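Local coordinates for protein LRIM1 (Anopheles gambiae, PDB 3O53), which forms a heterodimeric complex with APL1C that regulates complement-like immunity in the mosquito, the part described being its leucine-rich repeat domain, at residues Thr103-Cys116 with Ile125-Asp139. Residues are numbered along the deposited sequence; the frame is centred on the assembly and turned at random.
Sequences TLHAANNNISRVSC and IYLANNKITMLRDLD
Leu-104 and His-105 pair in parallel with Ile-125 and Tyr-126, Tyr-126 N bonding Leu-104 O (2.8 Å) and Ala-106 N bonding Tyr-126 O, and the segments form successive coils of a leucine-rich repeat solenoid, their register shifting at the 3-10 turn 135-137. His-105 and Tyr-126 form an offset stack, planes at 14° and centroids 4.4 Å apart, His-105 CE1 over one face near Tyr-126 CD2. With CG beside its backbone N (chi1 -84°), ladder asparagine Asn-130 turns its amide toward residues 106-111: ND2 donates to Ala-106 O (2.9 Å) and to Leu-127 O of its own coil, OD1 accepts Ile-111 N (3.1 Å) and Asn-109 N; three good bonds and the last, weak one hold this buried amide. Inside, Leu-127 sets CD2 against Ala-106 CB and CD1 tip to tip with Val-114 CG2. Where the 3-10 turn ends, Val-114 N bonds Asp-137 O and Asp-139 N bonds Val-114 O. Asp-137 OD2 accepts Thr-133 N; OD1 meets Arg-113 NH2 in a long salt bridge (3.5 Å). Strand 103-105 lies between strands 84-86 and 123-126; Leu-95 of strand 91-97 backs Leu-104 and Ile-111, Asn-154 continues the ladder at Leu-127 O, and Cys-116 is disulfide-bonded to Cys-142.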
# COMPACT_ATOMS: atom_id res chain seq x y z
N THR A 103 -12.48 -7.00 -1.92
CA THR A 103 -11.49 -6.47 -2.85
C THR A 103 -11.86 -5.06 -3.27
O THR A 103 -12.96 -4.83 -3.78
CB THR A 103 -11.38 -7.35 -4.12
OG1 THR A 103 -10.93 -8.66 -3.75
CG2 THR A 103 -10.38 -6.75 -5.10
N LEU A 104 -10.95 -4.12 -3.04
CA LEU A 104 -11.24 -2.71 -3.29
C LEU A 104 -10.15 -2.14 -4.20
O LEU A 104 -9.01 -1.97 -3.79
CB LEU A 104 -11.26 -1.95 -1.96
CG LEU A 104 -11.61 -0.46 -2.02
CD1 LEU A 104 -12.97 -0.29 -2.65
CD2 LEU A 104 -11.57 0.18 -0.63
N HIS A 105 -10.52 -1.90 -5.45
CA HIS A 105 -9.62 -1.29 -6.41
C HIS A 105 -9.96 0.18 -6.51
O HIS A 105 -11.04 0.53 -6.98
CB HIS A 105 -9.80 -1.94 -7.78
CG HIS A 105 -9.19 -3.30 -7.89
ND1 HIS A 105 -7.84 -3.49 -8.04
CD2 HIS A 105 -9.75 -4.53 -7.86
CE1 HIS A 105 -7.59 -4.78 -8.10
NE2 HIS A 105 -8.73 -5.44 -8.00
N ALA A 106 -9.06 1.04 -6.09
CA ALA A 106 -9.34 2.47 -6.10
C ALA A 106 -8.07 3.27 -6.34
O ALA A 106 -7.85 4.31 -5.73
CB ALA A 106 -10.01 2.89 -4.80
N ALA A 107 -7.24 2.77 -7.25
CA ALA A 107 -6.03 3.46 -7.64
C ALA A 107 -6.37 4.65 -8.52
O ALA A 107 -7.42 4.67 -9.18
CB ALA A 107 -5.08 2.49 -8.39
N ASN A 108 -5.49 5.65 -8.54
CA ASN A 108 -5.62 6.77 -9.46
C ASN A 108 -6.89 7.57 -9.23
O ASN A 108 -7.64 7.86 -10.16
CB ASN A 108 -5.56 6.26 -10.91
CG ASN A 108 -4.33 5.43 -11.16
OD1 ASN A 108 -3.32 5.57 -10.47
ND2 ASN A 108 -4.39 4.55 -12.14
N ASN A 109 -7.12 7.92 -7.97
CA ASN A 109 -8.17 8.85 -7.62
C ASN A 109 -7.58 10.06 -6.89
O ASN A 109 -6.39 10.33 -7.04
CB ASN A 109 -9.24 8.14 -6.80
CG ASN A 109 -10.23 7.38 -7.67
OD1 ASN A 109 -11.30 7.90 -7.99
ND2 ASN A 109 -9.88 6.16 -8.06
N ASN A 110 -8.40 10.80 -6.15
CA ASN A 110 -7.93 11.90 -5.30
C ASN A 110 -8.09 11.55 -3.81
O ASN A 110 -8.29 12.44 -2.98
CB ASN A 110 -8.74 13.19 -5.53
CG ASN A 110 -8.62 13.74 -6.94
OD1 ASN A 110 -8.06 13.10 -7.83
ND2 ASN A 110 -9.17 14.94 -7.14
N ILE A 111 -8.04 10.27 -3.48
CA ILE A 111 -8.54 9.81 -2.19
C ILE A 111 -7.68 10.25 -1.01
O ILE A 111 -6.47 10.05 -0.99
CB ILE A 111 -8.70 8.28 -2.16
CG1 ILE A 111 -9.91 7.86 -3.01
CG2 ILE A 111 -8.85 7.78 -0.72
CD1 ILE A 111 -9.95 6.37 -3.33
N SER A 112 -8.33 10.88 -0.02
CA SER A 112 -7.68 11.22 1.22
C SER A 112 -8.36 10.56 2.42
O SER A 112 -7.86 10.65 3.54
CB SER A 112 -7.62 12.75 1.43
OG SER A 112 -8.93 13.31 1.47
N ARG A 113 -9.50 9.88 2.20
CA ARG A 113 -10.20 9.18 3.28
C ARG A 113 -10.85 7.90 2.76
O ARG A 113 -11.54 7.91 1.74
CB ARG A 113 -11.30 10.07 3.93
CG ARG A 113 -10.88 11.47 4.37
CD ARG A 113 -10.18 11.50 5.74
NE ARG A 113 -8.89 12.17 5.62
CZ ARG A 113 -8.59 13.38 6.07
NH1 ARG A 113 -9.47 14.13 6.72
NH2 ARG A 113 -7.37 13.85 5.87
N VAL A 114 -10.64 6.79 3.46
CA VAL A 114 -11.35 5.55 3.16
C VAL A 114 -11.94 5.01 4.45
O VAL A 114 -11.31 5.06 5.51
CB VAL A 114 -10.41 4.49 2.56
CG1 VAL A 114 -11.21 3.29 2.05
CG2 VAL A 114 -9.58 5.08 1.42
N SER A 115 -13.16 4.49 4.36
CA SER A 115 -13.85 3.93 5.52
C SER A 115 -14.47 2.61 5.10
O SER A 115 -15.06 2.52 4.03
CB SER A 115 -14.95 4.88 6.01
OG SER A 115 -14.46 6.21 6.15
N CYS A 116 -14.33 1.58 5.94
CA CYS A 116 -14.89 0.26 5.63
C CYS A 116 -15.69 -0.24 6.84
O CYS A 116 -15.15 -0.35 7.93
CB CYS A 116 -13.77 -0.73 5.30
SG CYS A 116 -12.54 -0.12 4.11
N ILE A 125 -6.72 -4.31 -0.60
CA ILE A 125 -6.97 -2.88 -0.79
C ILE A 125 -5.92 -2.26 -1.69
O ILE A 125 -4.73 -2.28 -1.37
CB ILE A 125 -6.97 -2.15 0.56
CG1 ILE A 125 -8.15 -2.61 1.42
CG2 ILE A 125 -6.99 -0.61 0.35
CD1 ILE A 125 -8.08 -2.15 2.87
N TYR A 126 -6.36 -1.71 -2.82
CA TYR A 126 -5.47 -1.15 -3.82
C TYR A 126 -5.69 0.35 -3.91
O TYR A 126 -6.66 0.78 -4.49
CB TYR A 126 -5.74 -1.79 -5.18
CG TYR A 126 -5.48 -3.27 -5.23
CD1 TYR A 126 -4.26 -3.76 -5.66
CD2 TYR A 126 -6.45 -4.19 -4.83
CE1 TYR A 126 -4.00 -5.12 -5.70
CE2 TYR A 126 -6.20 -5.56 -4.87
CZ TYR A 126 -4.98 -6.02 -5.31
OH TYR A 126 -4.71 -7.37 -5.35
N LEU A 127 -4.78 1.13 -3.33
CA LEU A 127 -4.94 2.58 -3.28
C LEU A 127 -3.74 3.34 -3.85
O LEU A 127 -3.45 4.46 -3.42
CB LEU A 127 -5.16 3.01 -1.82
CG LEU A 127 -6.53 2.67 -1.22
CD1 LEU A 127 -6.50 2.85 0.31
CD2 LEU A 127 -7.61 3.54 -1.86
N ALA A 128 -3.03 2.75 -4.80
CA ALA A 128 -1.88 3.42 -5.37
C ALA A 128 -2.31 4.77 -5.95
O ALA A 128 -3.41 4.90 -6.46
CB ALA A 128 -1.25 2.59 -6.46
N ASN A 129 -1.44 5.77 -5.83
CA ASN A 129 -1.60 7.03 -6.55
C ASN A 129 -2.85 7.78 -6.12
O ASN A 129 -3.76 8.00 -6.91
CB ASN A 129 -1.64 6.80 -8.06
CG ASN A 129 -1.40 8.08 -8.84
OD1 ASN A 129 -0.84 9.04 -8.30
ND2 ASN A 129 -1.82 8.11 -10.10
N ASN A 130 -2.89 8.16 -4.84
CA ASN A 130 -3.98 8.91 -4.29
C ASN A 130 -3.40 10.04 -3.43
O ASN A 130 -2.26 10.44 -3.63
CB ASN A 130 -4.90 7.98 -3.49
CG ASN A 130 -5.91 7.27 -4.38
OD1 ASN A 130 -6.79 7.90 -4.94
ND2 ASN A 130 -5.77 5.95 -4.51
N LYS A 131 -4.18 10.56 -2.48
CA LYS A 131 -3.72 11.67 -1.64
C LYS A 131 -3.71 11.30 -0.16
O LYS A 131 -3.99 12.13 0.69
CB LYS A 131 -4.62 12.90 -1.85
CG LYS A 131 -4.87 13.25 -3.30
CD LYS A 131 -3.61 13.72 -4.00
CE LYS A 131 -3.39 15.21 -3.83
NZ LYS A 131 -2.28 15.70 -4.69
N ILE A 132 -3.39 10.06 0.14
CA ILE A 132 -3.34 9.60 1.51
C ILE A 132 -2.08 10.16 2.17
O ILE A 132 -0.98 10.04 1.63
CB ILE A 132 -3.38 8.04 1.55
CG1 ILE A 132 -4.77 7.57 1.10
CG2 ILE A 132 -3.07 7.51 2.96
CD1 ILE A 132 -4.84 6.10 0.75
N THR A 133 -2.23 10.78 3.33
CA THR A 133 -1.07 11.35 4.03
C THR A 133 -0.76 10.64 5.35
O THR A 133 0.27 10.89 5.95
CB THR A 133 -1.29 12.84 4.30
OG1 THR A 133 -2.36 13.00 5.23
CG2 THR A 133 -1.65 13.56 3.01
N MET A 134 -1.64 9.76 5.80
CA MET A 134 -1.39 9.00 7.03
C MET A 134 -2.24 7.73 7.04
O MET A 134 -3.30 7.67 6.42
CB MET A 134 -1.67 9.87 8.28
CG MET A 134 -3.10 10.38 8.44
SD MET A 134 -3.39 11.30 10.00
CE MET A 134 -2.04 12.45 10.00
N LEU A 135 -1.76 6.70 7.74
CA LEU A 135 -2.49 5.44 7.81
C LEU A 135 -3.87 5.63 8.42
O LEU A 135 -4.80 4.93 8.05
CB LEU A 135 -1.69 4.38 8.56
CG LEU A 135 -0.46 3.85 7.82
CD1 LEU A 135 0.23 2.71 8.60
CD2 LEU A 135 -0.82 3.39 6.41
N ARG A 136 -4.03 6.60 9.34
CA ARG A 136 -5.36 6.87 9.91
C ARG A 136 -6.34 7.60 8.96
O ARG A 136 -7.48 7.84 9.32
CB ARG A 136 -5.23 7.66 11.22
CG ARG A 136 -4.69 6.82 12.36
CD ARG A 136 -4.36 7.71 13.55
NE ARG A 136 -3.31 8.65 13.23
CZ ARG A 136 -3.07 9.78 13.90
NH1 ARG A 136 -3.84 10.14 14.93
NH2 ARG A 136 -2.08 10.56 13.52
N ASP A 137 -5.91 7.95 7.75
CA ASP A 137 -6.86 8.31 6.69
C ASP A 137 -7.77 7.12 6.36
O ASP A 137 -8.89 7.29 5.87
CB ASP A 137 -6.12 8.76 5.43
CG ASP A 137 -5.49 10.13 5.60
OD1 ASP A 137 -5.79 10.82 6.59
OD2 ASP A 137 -4.72 10.54 4.72
N LEU A 138 -7.27 5.91 6.60
CA LEU A 138 -8.08 4.69 6.55
C LEU A 138 -8.71 4.49 7.92
O LEU A 138 -8.01 4.60 8.92
CB LEU A 138 -7.20 3.49 6.20
CG LEU A 138 -6.95 3.23 4.71
CD1 LEU A 138 -6.39 4.46 4.03
CD2 LEU A 138 -6.01 2.04 4.54
N ASP A 139 -10.00 4.22 7.99
CA ASP A 139 -10.61 4.03 9.31
C ASP A 139 -10.24 2.65 9.82
O ASP A 139 -9.52 1.91 9.15
CB ASP A 139 -12.13 4.30 9.31
CG ASP A 139 -12.93 3.15 8.74
OD1 ASP A 139 -12.35 2.22 8.14
OD2 ASP A 139 -14.17 3.20 8.90
O HOH W 1 -4.58 9.75 -9.05